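Long-range contacts in ornithine aminotransferase (PDB 3LG0), which catalyses the pyridoxal-phosphate-dependent transfer of the delta-amino group of ornithine to 2-oxoglutarate, yielding glutamate semialdehyde and glutamate: residues F230-V235 and V253-I258; N99-D104 and A273-D278; I198-Q203 and E234-L239; A138-C143 and N193-I198; V177-L182 and I209-S214. All coordinates share one frame; numbering follows the deposited sequence.

All five contacts belong to the large, cofactor-binding domain of a class-III aminotransferase, and four reach one seven-stranded mixed sheet. Contacts 1 and 4 are buried strand pairs: contact 4 has four good backbone hydrogen bonds, contact 1 one good and two weak, plus a side-chain bond to Asp256. Contact 3, also buried, shares Glu234 and Val235 with contact 1 and Ile198 with contact 4; it joins loops next to the probable cofactor lysine, through a water and a proline. Contact 2, partly buried, ties a helix end to strand 272-276 and meets contact 1 where Tyr103 OH reaches Pro255 O. Contact 5, a surface loop pair gripped by one carboxylate, joins contact 3 through Tyr179 OH and Glu200 O.

Contact 1: F230-V235 and V253-I258; sequences FVADEV and VKPDVI
With CG anti to the backbone N (chi1 164°), Phe230 lays its ring alongside Pro255, while Asp256, its CG anti to the carbonyl carbon (chi1 -58°), turns a carboxylate oxygen back to the backbone N-H of Phe230. The frame is a parallel pair, strands 229-233 and 257-260, inside the seven-stranded mixed sheet of the fold-type I large domain of this class-III aminotransferase. No helix or strand occurs in the 17 residues between the segments, so the chain reaches the neighbouring strand without a helical crossover. Register follows from the bridges Val231 to Val257 and Ala232 to Ile258, and Ala232 N donates to Val257 O at 2.9 Å, nearly along the C=O axis. Earlier in the pair the bond from Val257 N to Phe230 O is weak, at 3.4 Å. A side-chain bond lies beside it: Phe230 N donates to Asp256 OD2 at 2.8 Å, almost straight at 174°, through the anti lone pair.

Side chains sort onto two faces, Val231 and Val257 on one, Ala232 and Ile258 on the other. Val231 CG1 and Val257 CG1 lie side by side 3.8 Å apart, and strand 272-276 also packs on Val257. Near Phe230, Pro255 CB sits over one ring face, 3.9 Å from the centroid of the Phe230 ring, a CH-pi contact; Val253 CG2 comes at the ring edge, in plane, 4.0 Å from Phe230 CE2. Helix 215-226 also packs on this ring. The same proline reaches Ala232: Ala232 CB meets Pro255 CG at 3.5 Å, tighter than ordinary van der Waals contact.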
# COMPACT_ATOMS: atom_id res chain seq x y z
N PHE A 230 0.27 -1.99 -25.43
CA PHE A 230 0.09 -3.37 -25.01
C PHE A 230 0.67 -3.49 -23.58
O PHE A 230 1.89 -3.61 -23.39
CB PHE A 230 0.80 -4.31 -26.01
CG PHE A 230 1.02 -5.72 -25.51
CD1 PHE A 230 0.13 -6.31 -24.62
CD2 PHE A 230 2.10 -6.46 -25.95
CE1 PHE A 230 0.35 -7.60 -24.17
CE2 PHE A 230 2.32 -7.75 -25.50
CZ PHE A 230 1.44 -8.32 -24.61
N VAL A 231 -0.23 -3.43 -22.59
CA VAL A 231 0.15 -3.53 -21.17
C VAL A 231 -0.05 -4.93 -20.58
O VAL A 231 -1.17 -5.42 -20.50
CB VAL A 231 -0.64 -2.54 -20.31
CG1 VAL A 231 -0.08 -2.53 -18.89
CG2 VAL A 231 -0.58 -1.14 -20.92
N ALA A 232 1.05 -5.55 -20.15
CA ALA A 232 1.00 -6.86 -19.54
C ALA A 232 1.03 -6.77 -18.02
O ALA A 232 2.01 -6.29 -17.43
CB ALA A 232 2.18 -7.71 -20.02
N ASP A 233 -0.03 -7.25 -17.38
CA ASP A 233 -0.10 -7.34 -15.93
C ASP A 233 0.58 -8.61 -15.46
O ASP A 233 0.00 -9.69 -15.55
CB ASP A 233 -1.56 -7.36 -15.47
CG ASP A 233 -1.69 -7.41 -13.96
OD1 ASP A 233 -0.66 -7.60 -13.26
OD2 ASP A 233 -2.83 -7.25 -13.46
N GLU A 234 1.79 -8.49 -14.94
CA GLU A 234 2.59 -9.65 -14.56
C GLU A 234 2.75 -9.71 -13.05
O GLU A 234 3.69 -10.32 -12.53
CB GLU A 234 3.97 -9.57 -15.23
CG GLU A 234 3.94 -9.72 -16.76
CD GLU A 234 4.38 -11.10 -17.28
OE1 GLU A 234 4.45 -12.08 -16.50
OE2 GLU A 234 4.66 -11.21 -18.49
N VAL A 235 1.84 -9.06 -12.33
CA VAL A 235 1.91 -8.98 -10.88
C VAL A 235 1.88 -10.39 -10.26
O VAL A 235 2.59 -10.67 -9.30
CB VAL A 235 0.78 -8.12 -10.31
CG1 VAL A 235 0.77 -8.19 -8.79
CG2 VAL A 235 0.93 -6.68 -10.78
N VAL A 253 6.79 -12.26 -27.04
CA VAL A 253 6.42 -10.86 -27.26
C VAL A 253 7.04 -9.98 -26.18
O VAL A 253 7.40 -10.46 -25.11
CB VAL A 253 4.90 -10.68 -27.29
CG1 VAL A 253 4.29 -11.43 -28.46
CG2 VAL A 253 4.28 -11.15 -25.98
N LYS A 254 7.18 -8.69 -26.48
CA LYS A 254 7.62 -7.74 -25.46
C LYS A 254 6.59 -6.62 -25.33
O LYS A 254 6.42 -5.82 -26.24
CB LYS A 254 9.01 -7.17 -25.77
CG LYS A 254 9.56 -6.24 -24.67
CD LYS A 254 11.08 -6.13 -24.72
CE LYS A 254 11.63 -5.10 -23.74
NZ LYS A 254 11.53 -3.68 -24.24
N PRO A 255 5.88 -6.58 -24.20
CA PRO A 255 4.83 -5.57 -24.01
C PRO A 255 5.44 -4.17 -23.90
O PRO A 255 6.62 -4.04 -23.55
CB PRO A 255 4.19 -6.00 -22.68
CG PRO A 255 4.57 -7.43 -22.51
CD PRO A 255 5.93 -7.55 -23.10
N ASP A 256 4.65 -3.14 -24.21
CA ASP A 256 5.12 -1.75 -24.05
C ASP A 256 5.24 -1.39 -22.58
O ASP A 256 6.13 -0.63 -22.18
CB ASP A 256 4.15 -0.77 -24.70
CG ASP A 256 3.94 -1.05 -26.17
OD1 ASP A 256 4.90 -0.92 -26.94
OD2 ASP A 256 2.80 -1.41 -26.54
N VAL A 257 4.34 -1.94 -21.77
CA VAL A 257 4.28 -1.64 -20.35
C VAL A 257 4.13 -2.93 -19.54
O VAL A 257 3.30 -3.77 -19.86
CB VAL A 257 3.12 -0.68 -20.04
CG1 VAL A 257 3.06 -0.38 -18.55
CG2 VAL A 257 3.27 0.63 -20.87
N ILE A 258 4.95 -3.08 -18.51
CA ILE A 258 4.86 -4.23 -17.61
C ILE A 258 4.46 -3.78 -16.21
O ILE A 258 5.00 -2.79 -15.71
CB ILE A 258 6.20 -4.96 -17.51
CG1 ILE A 258 6.65 -5.45 -18.88
CG2 ILE A 258 6.10 -6.15 -16.53
CD1 ILE A 258 5.94 -6.67 -19.36

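Contact 2: N99-D104 and A273-D278; sequences NLFGYD and AILAND
The touching parts, CA 101 to 104 and CA 275 to 278, run 28° apart, and Gly102, with positive phi, is the first residue past helix 88-101, after which Tyr103 and Asp104 run along the end of strand 272-276. Asp104 and Asn277 have their CA atoms 4.4 Å apart, and two bonds tie the segments here. Asn277 OD1 takes the backbone N-H of Asp104 at 2.9 Å, in the plane of its carbonyl. Asp104 OD2 accepts from Asp278 N at 2.7 Å, nearly straight at 174°, through its anti lone pair. The side chains of Asp104 and Asn277 cross at about a right angle, carboxylate and amide planes 48° apart, and Asp104 OD2 lies only 3.2 Å from Asn277 CB.

Apolar contacts form the inner part. Leu275 CD1 reaches Phe101 CG at 3.8 Å, and Leu275 CB approaches Tyr103 CG at 4.0 Å. Tyr103 OH bonds to Pro255 O, and Lys254, whose NZ hydrogen-bonds Gly102 O, makes a cation-pi contact with the tyrosine, so the loop is also tied to the segment leading into strand 257-260 of the same mixed sheet.

Helix 278-281 thus begins with its first N-H held by a carboxylate from a distant segment. Asp104 OD2 and Asp278 OD2 come within 3.9 Å, a like-charge approach probably eased by the salt bridge of Asp278 OD1 to Lys105 NZ and by the N-H donated to Asp104.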
# COMPACT_ATOMS: atom_id res chain seq x y z
N ASN A 99 17.55 -2.41 -16.17
CA ASN A 99 18.55 -3.24 -16.85
C ASN A 99 18.10 -4.69 -16.96
O ASN A 99 18.11 -5.27 -18.04
CB ASN A 99 19.92 -3.14 -16.18
CG ASN A 99 20.58 -1.76 -16.39
OD1 ASN A 99 20.25 -1.02 -17.32
ND2 ASN A 99 21.53 -1.42 -15.51
N LEU A 100 17.66 -5.26 -15.84
CA LEU A 100 17.18 -6.63 -15.82
C LEU A 100 16.09 -6.93 -16.84
O LEU A 100 16.15 -7.95 -17.53
CB LEU A 100 16.68 -6.99 -14.42
CG LEU A 100 16.21 -8.44 -14.22
CD1 LEU A 100 17.31 -9.44 -14.60
CD2 LEU A 100 15.78 -8.64 -12.78
N PHE A 101 15.10 -6.05 -16.93
CA PHE A 101 13.91 -6.34 -17.74
C PHE A 101 13.96 -5.69 -19.12
O PHE A 101 13.17 -6.03 -20.00
CB PHE A 101 12.63 -5.92 -17.01
CG PHE A 101 12.28 -6.81 -15.84
CD1 PHE A 101 11.58 -7.99 -16.04
CD2 PHE A 101 12.66 -6.48 -14.56
CE1 PHE A 101 11.26 -8.82 -14.97
CE2 PHE A 101 12.35 -7.30 -13.49
CZ PHE A 101 11.65 -8.48 -13.69
N GLY A 102 14.89 -4.76 -19.29
CA GLY A 102 15.07 -4.10 -20.56
C GLY A 102 14.03 -3.04 -20.87
O GLY A 102 13.43 -3.03 -21.95
N TYR A 103 13.82 -2.14 -19.92
CA TYR A 103 12.98 -0.98 -20.16
C TYR A 103 13.74 0.26 -19.72
O TYR A 103 14.61 0.19 -18.84
CB TYR A 103 11.64 -1.11 -19.41
CG TYR A 103 10.72 -2.12 -20.04
CD1 TYR A 103 9.76 -1.73 -20.96
CD2 TYR A 103 10.83 -3.47 -19.74
CE1 TYR A 103 8.91 -2.68 -21.56
CE2 TYR A 103 9.99 -4.42 -20.32
CZ TYR A 103 9.04 -4.02 -21.24
OH TYR A 103 8.21 -4.94 -21.83
N ASP A 104 13.42 1.40 -20.35
CA ASP A 104 14.08 2.66 -20.03
C ASP A 104 13.87 3.03 -18.56
O ASP A 104 14.81 3.41 -17.87
CB ASP A 104 13.56 3.80 -20.91
CG ASP A 104 13.94 3.63 -22.36
OD1 ASP A 104 14.95 3.00 -22.65
OD2 ASP A 104 13.21 4.14 -23.23
N ALA A 273 5.61 -2.27 -9.15
CA ALA A 273 6.35 -1.45 -10.11
C ALA A 273 5.69 -1.42 -11.49
O ALA A 273 5.05 -2.39 -11.91
CB ALA A 273 7.82 -1.95 -10.25
N ILE A 274 5.89 -0.32 -12.19
CA ILE A 274 5.56 -0.23 -13.58
C ILE A 274 6.85 -0.00 -14.38
O ILE A 274 7.66 0.86 -14.04
CB ILE A 274 4.56 0.90 -13.84
CG1 ILE A 274 3.20 0.54 -13.25
CG2 ILE A 274 4.39 1.14 -15.32
CD1 ILE A 274 2.24 1.74 -13.19
N LEU A 275 7.04 -0.79 -15.44
CA LEU A 275 8.19 -0.60 -16.32
C LEU A 275 7.70 -0.17 -17.68
O LEU A 275 6.72 -0.73 -18.21
CB LEU A 275 8.97 -1.90 -16.50
CG LEU A 275 9.67 -2.51 -15.30
CD1 LEU A 275 9.65 -4.04 -15.47
CD2 LEU A 275 11.09 -1.99 -15.20
N ALA A 276 8.38 0.80 -18.27
CA ALA A 276 7.99 1.31 -19.57
C ALA A 276 9.17 2.07 -20.15
O ALA A 276 10.10 2.44 -19.42
CB ALA A 276 6.76 2.21 -19.44
N ASN A 277 9.15 2.30 -21.46
CA ASN A 277 10.21 3.08 -22.09
C ASN A 277 9.93 4.58 -22.01
O ASN A 277 8.83 4.98 -21.68
CB ASN A 277 10.41 2.64 -23.53
CG ASN A 277 11.07 1.30 -23.63
OD1 ASN A 277 11.94 0.96 -22.83
ND2 ASN A 277 10.64 0.51 -24.60
N ASP A 278 10.93 5.39 -22.35
CA ASP A 278 10.81 6.85 -22.26
C ASP A 278 9.59 7.46 -22.97
O ASP A 278 8.94 8.35 -22.42
CB ASP A 278 12.09 7.54 -22.73
CG ASP A 278 13.19 7.49 -21.68
OD1 ASP A 278 12.87 7.27 -20.50
OD2 ASP A 278 14.37 7.69 -22.04

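Contact 3: I198-Q203 and E234-L239; sequences IVEPVQ and EVQTGL
Thr237 and Pro201 bury the most surface here, and they meet obliquely: Pro201 CG comes to 3.4 Å from Thr237 OG1. The threonine has its OG1 in the crowded position between backbone N and carbonyl carbon (chi1 65°), which directs its two branches differently. Its OG1 donates to Glu234 OE1 at 2.7 Å, approaching from above the carboxylate plane, 54° out of it. Its methyl CG2 turns to the other loop, 3.5 Å from Val202 O and 4.1 Å from Val202 CG1. Pro201 CG also lies 3.5 Å from Glu234 OE2, so the proline ring borders both the Thr237 hydroxyl and the Glu234 carboxylate to which that hydroxyl donates. That carboxylate has further donors, Cys247 N at OE1 and Thr248 OG1 at OE2, so at least three donors meet this buried, probably ionised group.

No hydrogen bond passes directly between the segments; a water joins them instead. It donates to Glu200 OE1 at 2.8 Å and accepts from Thr237 N at 2.9 Å. The two loops follow parallel strands 194-199 and 229-233, at the carboxyl ends where fold-type I pyridoxal-phosphate enzymes place the active site. Consistent with this, the Gln236 side chain packs against Lys262, the probable cofactor lysine, which carries no cofactor here; Gln236 also packs on Ser291 of the second subunit.

Glu200, which buries about as much as Glu234, runs extended beyond CG, which carries its carboxylate to the water. Its other oxygen, OE2, takes Asn146 ND2 and Gly204 N, which hold the carboxylate in place while OE1 faces the water.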
# COMPACT_ATOMS: atom_id res chain seq x y z
N ILE A 198 -4.95 -3.69 -21.43
CA ILE A 198 -4.29 -4.23 -20.24
C ILE A 198 -4.76 -5.66 -19.98
O ILE A 198 -5.96 -5.92 -19.88
CB ILE A 198 -4.50 -3.33 -19.01
CG1 ILE A 198 -4.09 -1.90 -19.36
CG2 ILE A 198 -3.70 -3.86 -17.84
CD1 ILE A 198 -4.36 -0.86 -18.30
N VAL A 199 -3.82 -6.58 -19.93
CA VAL A 199 -4.14 -8.00 -19.96
C VAL A 199 -3.11 -8.83 -19.20
O VAL A 199 -1.93 -8.47 -19.15
CB VAL A 199 -4.22 -8.50 -21.42
CG1 VAL A 199 -2.85 -8.46 -22.03
CG2 VAL A 199 -4.80 -9.90 -21.50
N GLU A 200 -3.57 -9.94 -18.63
CA GLU A 200 -2.74 -10.88 -17.89
C GLU A 200 -2.29 -12.04 -18.78
O GLU A 200 -3.09 -12.59 -19.52
CB GLU A 200 -3.57 -11.48 -16.75
CG GLU A 200 -3.51 -10.76 -15.41
CD GLU A 200 -3.89 -11.70 -14.26
OE1 GLU A 200 -2.97 -12.23 -13.56
OE2 GLU A 200 -5.11 -11.93 -14.10
N PRO A 201 -1.00 -12.42 -18.70
CA PRO A 201 -0.44 -13.52 -19.51
C PRO A 201 -1.15 -14.85 -19.24
O PRO A 201 -1.31 -15.67 -20.16
CB PRO A 201 1.02 -13.58 -19.08
CG PRO A 201 1.32 -12.20 -18.60
CD PRO A 201 0.05 -11.72 -17.94
N VAL A 202 -1.54 -15.07 -17.99
CA VAL A 202 -2.59 -16.05 -17.66
C VAL A 202 -3.53 -15.46 -16.62
O VAL A 202 -3.10 -14.79 -15.68
CB VAL A 202 -2.05 -17.47 -17.31
CG1 VAL A 202 -0.52 -17.54 -17.32
CG2 VAL A 202 -2.65 -17.99 -16.00
N GLN A 203 -4.83 -15.66 -16.83
CA GLN A 203 -5.83 -15.07 -15.96
C GLN A 203 -5.85 -15.76 -14.61
O GLN A 203 -6.06 -16.96 -14.54
CB GLN A 203 -7.21 -15.14 -16.60
CG GLN A 203 -7.43 -14.10 -17.69
CD GLN A 203 -8.89 -13.95 -18.03
OE1 GLN A 203 -9.62 -14.94 -18.14
NE2 GLN A 203 -9.34 -12.71 -18.19
N GLU A 234 1.79 -8.49 -14.94
CA GLU A 234 2.59 -9.65 -14.56
C GLU A 234 2.75 -9.71 -13.05
O GLU A 234 3.69 -10.32 -12.53
CB GLU A 234 3.97 -9.57 -15.23
CG GLU A 234 3.94 -9.72 -16.76
CD GLU A 234 4.38 -11.10 -17.28
OE1 GLU A 234 4.45 -12.08 -16.50
OE2 GLU A 234 4.66 -11.21 -18.49
N VAL A 235 1.84 -9.06 -12.33
CA VAL A 235 1.91 -8.98 -10.88
C VAL A 235 1.88 -10.39 -10.26
O VAL A 235 2.59 -10.67 -9.30
CB VAL A 235 0.78 -8.12 -10.31
CG1 VAL A 235 0.77 -8.19 -8.79
CG2 VAL A 235 0.93 -6.68 -10.78
N GLN A 236 1.09 -11.29 -10.83
CA GLN A 236 1.03 -12.68 -10.38
C GLN A 236 1.85 -13.64 -11.24
O GLN A 236 2.44 -14.59 -10.73
CB GLN A 236 -0.42 -13.18 -10.41
CG GLN A 236 -1.40 -12.26 -9.70
CD GLN A 236 -1.50 -12.55 -8.22
OE1 GLN A 236 -1.35 -13.70 -7.79
NE2 GLN A 236 -1.75 -11.51 -7.43
N THR A 237 1.84 -13.43 -12.56
CA THR A 237 2.42 -14.40 -13.48
C THR A 237 3.93 -14.29 -13.63
O THR A 237 4.58 -15.24 -14.09
CB THR A 237 1.82 -14.26 -14.87
OG1 THR A 237 2.18 -12.98 -15.41
CG2 THR A 237 0.31 -14.41 -14.83
N GLY A 238 4.49 -13.16 -13.23
CA GLY A 238 5.91 -12.90 -13.47
C GLY A 238 6.83 -13.51 -12.44
O GLY A 238 6.40 -14.29 -11.58
N LEU A 239 8.11 -13.14 -12.52
CA LEU A 239 9.08 -13.48 -11.50
C LEU A 239 9.18 -14.98 -11.18
O LEU A 239 9.27 -15.39 -10.02
CB LEU A 239 8.80 -12.69 -10.22
CG LEU A 239 8.72 -11.17 -10.41
CD1 LEU A 239 8.62 -10.49 -9.06
CD2 LEU A 239 9.89 -10.60 -11.18
O HOH W 1 -0.22 -11.57 -13.43

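Contact 4: A138-C143 and N193-I198; sequences AKIIVC and NVCAFI
Four backbone hydrogen bonds hold strands 139-143 and 194-199 as a parallel pair, their N-to-C directions 15° apart, in the seven-stranded mixed sheet of the fold-type I large domain. Lys139 N donates to Asn193 O at 2.7 Å, and Lys139 O accepts from Cys195 N at 2.9 Å. Farther on, Ile141 N reaches Ala196 O at 2.9 Å, while Ile198 N meets Ile141 O at 3.0 Å, 177° at the oxygen and so practically along its C=O axis. Between the bridges Lys139 to Val194 and Ile141 to Phe197 one strand spends one residue and the other two, so the register slips by one near Cys195.

Outside this ladder the side chains divide by face. With CG1 anti to the carbonyl carbon, Ile141 sends CD1 to Val194 CG1 at 3.5 Å and turns CG2 to Phe197 CD1 at 3.4 Å. Helix 182-189, which lies in the chain between strands 174-177 and 194-199, packs over Ile141 and Phe197. On the other face, Ile140 CG2 touches Ile198 CD1 at 3.7 Å, and helix 112-129 packs on both residues through Tyr120.

Beyond these, Arg124 NE hydrogen-bonds Ala138 O and Lys131 NZ hydrogen-bonds Val194 O, near the beginnings of the two strands. At their far end Cys143 SG approaches the edge of the Phe197 ring, 3.8 Å from Phe197 CZ.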
# COMPACT_ATOMS: atom_id res chain seq x y z
N ALA A 138 -10.31 8.91 -23.33
CA ALA A 138 -9.37 7.82 -23.57
C ALA A 138 -9.96 6.54 -23.00
O ALA A 138 -10.39 6.49 -21.84
CB ALA A 138 -8.02 8.12 -22.96
N LYS A 139 -10.01 5.51 -23.83
CA LYS A 139 -10.60 4.25 -23.43
C LYS A 139 -9.54 3.17 -23.24
O LYS A 139 -8.59 3.10 -24.01
CB LYS A 139 -11.63 3.80 -24.47
CG LYS A 139 -12.91 4.59 -24.44
CD LYS A 139 -13.83 4.19 -25.59
CE LYS A 139 -15.12 5.00 -25.56
NZ LYS A 139 -14.88 6.48 -25.57
N ILE A 140 -9.71 2.36 -22.21
CA ILE A 140 -8.83 1.22 -21.98
C ILE A 140 -9.61 -0.08 -22.15
O ILE A 140 -10.72 -0.25 -21.63
CB ILE A 140 -8.22 1.24 -20.55
CG1 ILE A 140 -7.38 2.50 -20.33
CG2 ILE A 140 -7.38 -0.03 -20.31
CD1 ILE A 140 -7.04 2.73 -18.85
N ILE A 141 -9.02 -1.01 -22.87
CA ILE A 141 -9.63 -2.31 -23.04
C ILE A 141 -9.10 -3.28 -21.98
O ILE A 141 -7.90 -3.37 -21.78
CB ILE A 141 -9.32 -2.86 -24.45
CG1 ILE A 141 -9.91 -1.93 -25.52
CG2 ILE A 141 -9.83 -4.29 -24.59
CD1 ILE A 141 -9.38 -2.20 -26.91
N VAL A 142 -10.00 -3.99 -21.32
CA VAL A 142 -9.60 -5.06 -20.41
C VAL A 142 -10.36 -6.33 -20.71
O VAL A 142 -11.34 -6.31 -21.45
CB VAL A 142 -9.86 -4.67 -18.96
CG1 VAL A 142 -8.87 -3.61 -18.52
CG2 VAL A 142 -11.30 -4.17 -18.80
N CYS A 143 -9.91 -7.43 -20.14
CA CYS A 143 -10.62 -8.68 -20.35
C CYS A 143 -11.74 -8.90 -19.36
O CYS A 143 -11.75 -8.33 -18.27
CB CYS A 143 -9.68 -9.86 -20.36
SG CYS A 143 -8.69 -9.81 -21.83
N ASN A 193 -10.33 6.06 -29.96
CA ASN A 193 -10.15 6.57 -28.61
C ASN A 193 -9.55 5.57 -27.63
O ASN A 193 -9.48 5.82 -26.43
CB ASN A 193 -11.48 7.10 -28.07
CG ASN A 193 -12.05 8.19 -28.93
OD1 ASN A 193 -11.32 9.05 -29.43
ND2 ASN A 193 -13.36 8.18 -29.11
N VAL A 194 -9.10 4.43 -28.14
CA VAL A 194 -8.47 3.43 -27.31
C VAL A 194 -6.99 3.76 -27.16
O VAL A 194 -6.31 4.01 -28.15
CB VAL A 194 -8.65 2.02 -27.91
CG1 VAL A 194 -7.84 0.99 -27.13
CG2 VAL A 194 -10.12 1.65 -27.93
N CYS A 195 -6.51 3.79 -25.92
CA CYS A 195 -5.10 4.10 -25.66
C CYS A 195 -4.30 2.85 -25.26
O CYS A 195 -3.08 2.78 -25.48
CB CYS A 195 -4.98 5.18 -24.58
SG CYS A 195 -5.75 4.70 -22.99
N ALA A 196 -4.98 1.87 -24.67
CA ALA A 196 -4.29 0.69 -24.16
C ALA A 196 -5.16 -0.55 -24.04
O ALA A 196 -6.38 -0.47 -23.88
CB ALA A 196 -3.60 1.00 -22.82
N PHE A 197 -4.49 -1.69 -24.08
CA PHE A 197 -5.09 -2.97 -23.75
C PHE A 197 -4.29 -3.54 -22.57
O PHE A 197 -3.09 -3.83 -22.70
CB PHE A 197 -4.99 -3.91 -24.96
CG PHE A 197 -5.52 -5.30 -24.70
CD1 PHE A 197 -6.72 -5.49 -24.05
CD2 PHE A 197 -4.81 -6.41 -25.15
CE1 PHE A 197 -7.20 -6.77 -23.83
CE2 PHE A 197 -5.29 -7.69 -24.93
CZ PHE A 197 -6.50 -7.87 -24.27
N ILE A 198 -4.95 -3.69 -21.43
CA ILE A 198 -4.29 -4.23 -20.24
C ILE A 198 -4.76 -5.66 -19.98
O ILE A 198 -5.96 -5.92 -19.88
CB ILE A 198 -4.50 -3.33 -19.01
CG1 ILE A 198 -4.09 -1.90 -19.36
CG2 ILE A 198 -3.70 -3.86 -17.84
CD1 ILE A 198 -4.36 -0.86 -18.30

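Contact 5: V177-L182 and I209-S214; sequences VPYDDL and IVPSDS
Two flat groups carry this contact, the Tyr179 ring and the Asp180 carboxylate. The carbonyl carbon of Val210 lies at the ring's edge, near its plane, while Ile209 O approaches Tyr179 CE2 obliquely at 3.5 Å. Ile209 CG2 slides past Tyr179 CD2 at 3.9 Å, and Pro211 CG comes to 3.2 Å from Tyr179 OH, whose polar partner is Glu200 O. The ring also meets that of Tyr215, planes about 60° apart.

The carboxylate grips Ser212 twice. Ser212 OG donates to Asp180 OD1 at 2.7 Å, on the syn side, and Ser212 N donates to Asp180 OD2 at 2.8 Å from above the carboxylate plane, 36° out of it.

Asp180 sits in a type II turn from Pro178 to Asp181, with Tyr179 and Asp180 as its central residues, Asp180 with positive phi (63°). The turn joins strand 174-177 to helix 182-189, Asp181 capping that helix through Ala184 N. The partner loop leads into helix 215-226, so the contact ties together the approaches to two helices beside the sheet. Farther along, Leu182 CD1 lies 4.3 Å from Ser214 O, and Ser214 OG donates weakly to Ser212 OG.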
# COMPACT_ATOMS: atom_id res chain seq x y z
N VAL A 177 -13.58 -7.09 -23.35
CA VAL A 177 -13.62 -8.14 -24.33
C VAL A 177 -13.34 -9.50 -23.68
O VAL A 177 -12.72 -9.57 -22.62
CB VAL A 177 -12.57 -7.92 -25.42
CG1 VAL A 177 -12.84 -6.61 -26.16
CG2 VAL A 177 -11.17 -7.95 -24.82
N PRO A 178 -13.79 -10.58 -24.32
CA PRO A 178 -13.46 -11.91 -23.80
C PRO A 178 -11.97 -12.18 -23.91
O PRO A 178 -11.32 -11.68 -24.83
CB PRO A 178 -14.23 -12.85 -24.74
CG PRO A 178 -15.34 -12.01 -25.28
CD PRO A 178 -14.77 -10.63 -25.41
N TYR A 179 -11.44 -12.96 -22.97
CA TYR A 179 -10.06 -13.41 -23.00
C TYR A 179 -9.82 -14.36 -24.17
O TYR A 179 -10.71 -15.12 -24.55
CB TYR A 179 -9.74 -14.14 -21.69
CG TYR A 179 -8.25 -14.35 -21.43
CD1 TYR A 179 -7.41 -13.28 -21.16
CD2 TYR A 179 -7.72 -15.62 -21.42
CE1 TYR A 179 -6.06 -13.47 -20.92
CE2 TYR A 179 -6.38 -15.82 -21.17
CZ TYR A 179 -5.55 -14.74 -20.93
OH TYR A 179 -4.21 -14.94 -20.68
N ASP A 180 -8.61 -14.32 -24.72
CA ASP A 180 -8.18 -15.29 -25.73
C ASP A 180 -9.02 -15.23 -27.00
O ASP A 180 -9.16 -16.22 -27.72
CB ASP A 180 -8.22 -16.70 -25.16
CG ASP A 180 -7.29 -17.65 -25.89
OD1 ASP A 180 -6.65 -17.23 -26.87
OD2 ASP A 180 -7.17 -18.82 -25.46
N ASP A 181 -9.58 -14.05 -27.28
CA ASP A 181 -10.41 -13.83 -28.45
C ASP A 181 -9.87 -12.67 -29.30
O ASP A 181 -10.25 -11.51 -29.11
CB ASP A 181 -11.85 -13.55 -28.02
CG ASP A 181 -12.80 -13.38 -29.20
OD1 ASP A 181 -12.32 -13.33 -30.35
OD2 ASP A 181 -14.03 -13.31 -28.96
N LEU A 182 -8.98 -12.99 -30.24
CA LEU A 182 -8.35 -11.97 -31.09
C LEU A 182 -9.37 -11.18 -31.93
O LEU A 182 -9.15 -10.01 -32.25
CB LEU A 182 -7.30 -12.60 -32.00
CG LEU A 182 -6.05 -13.10 -31.29
CD1 LEU A 182 -5.20 -13.92 -32.22
CD2 LEU A 182 -5.25 -11.93 -30.74
N ILE A 209 -6.76 -19.21 -16.18
CA ILE A 209 -7.06 -19.43 -17.59
C ILE A 209 -5.83 -19.16 -18.46
O ILE A 209 -5.39 -18.02 -18.59
CB ILE A 209 -8.20 -18.53 -18.07
CG1 ILE A 209 -9.41 -18.68 -17.15
CG2 ILE A 209 -8.57 -18.89 -19.51
CD1 ILE A 209 -9.87 -20.11 -16.99
N VAL A 210 -5.30 -20.22 -19.06
CA VAL A 210 -4.15 -20.15 -19.96
C VAL A 210 -4.59 -19.82 -21.40
O VAL A 210 -5.56 -20.39 -21.90
CB VAL A 210 -3.37 -21.48 -19.95
CG1 VAL A 210 -2.11 -21.37 -20.79
CG2 VAL A 210 -3.01 -21.88 -18.52
N PRO A 211 -3.88 -18.90 -22.06
CA PRO A 211 -4.30 -18.52 -23.42
C PRO A 211 -3.81 -19.53 -24.46
O PRO A 211 -2.81 -20.20 -24.24
CB PRO A 211 -3.58 -17.17 -23.64
CG PRO A 211 -2.60 -17.02 -22.50
CD PRO A 211 -2.59 -18.29 -21.70
N SER A 212 -4.50 -19.62 -25.59
CA SER A 212 -3.97 -20.36 -26.75
C SER A 212 -2.63 -19.77 -27.19
O SER A 212 -2.45 -18.55 -27.10
CB SER A 212 -4.96 -20.33 -27.91
OG SER A 212 -5.23 -18.99 -28.29
N ASP A 213 -1.71 -20.61 -27.63
CA ASP A 213 -0.35 -20.16 -27.97
C ASP A 213 -0.32 -19.01 -28.99
O ASP A 213 0.62 -18.21 -29.01
CB ASP A 213 0.50 -21.33 -28.49
CG ASP A 213 0.84 -22.31 -27.39
OD1 ASP A 213 1.06 -21.87 -26.25
OD2 ASP A 213 0.90 -23.53 -27.68
N SER A 214 -1.36 -18.93 -29.81
CA SER A 214 -1.45 -17.91 -30.84
C SER A 214 -1.81 -16.53 -30.29
O SER A 214 -1.47 -15.51 -30.90
CB SER A 214 -2.48 -18.32 -31.89
OG SER A 214 -3.78 -18.37 -31.32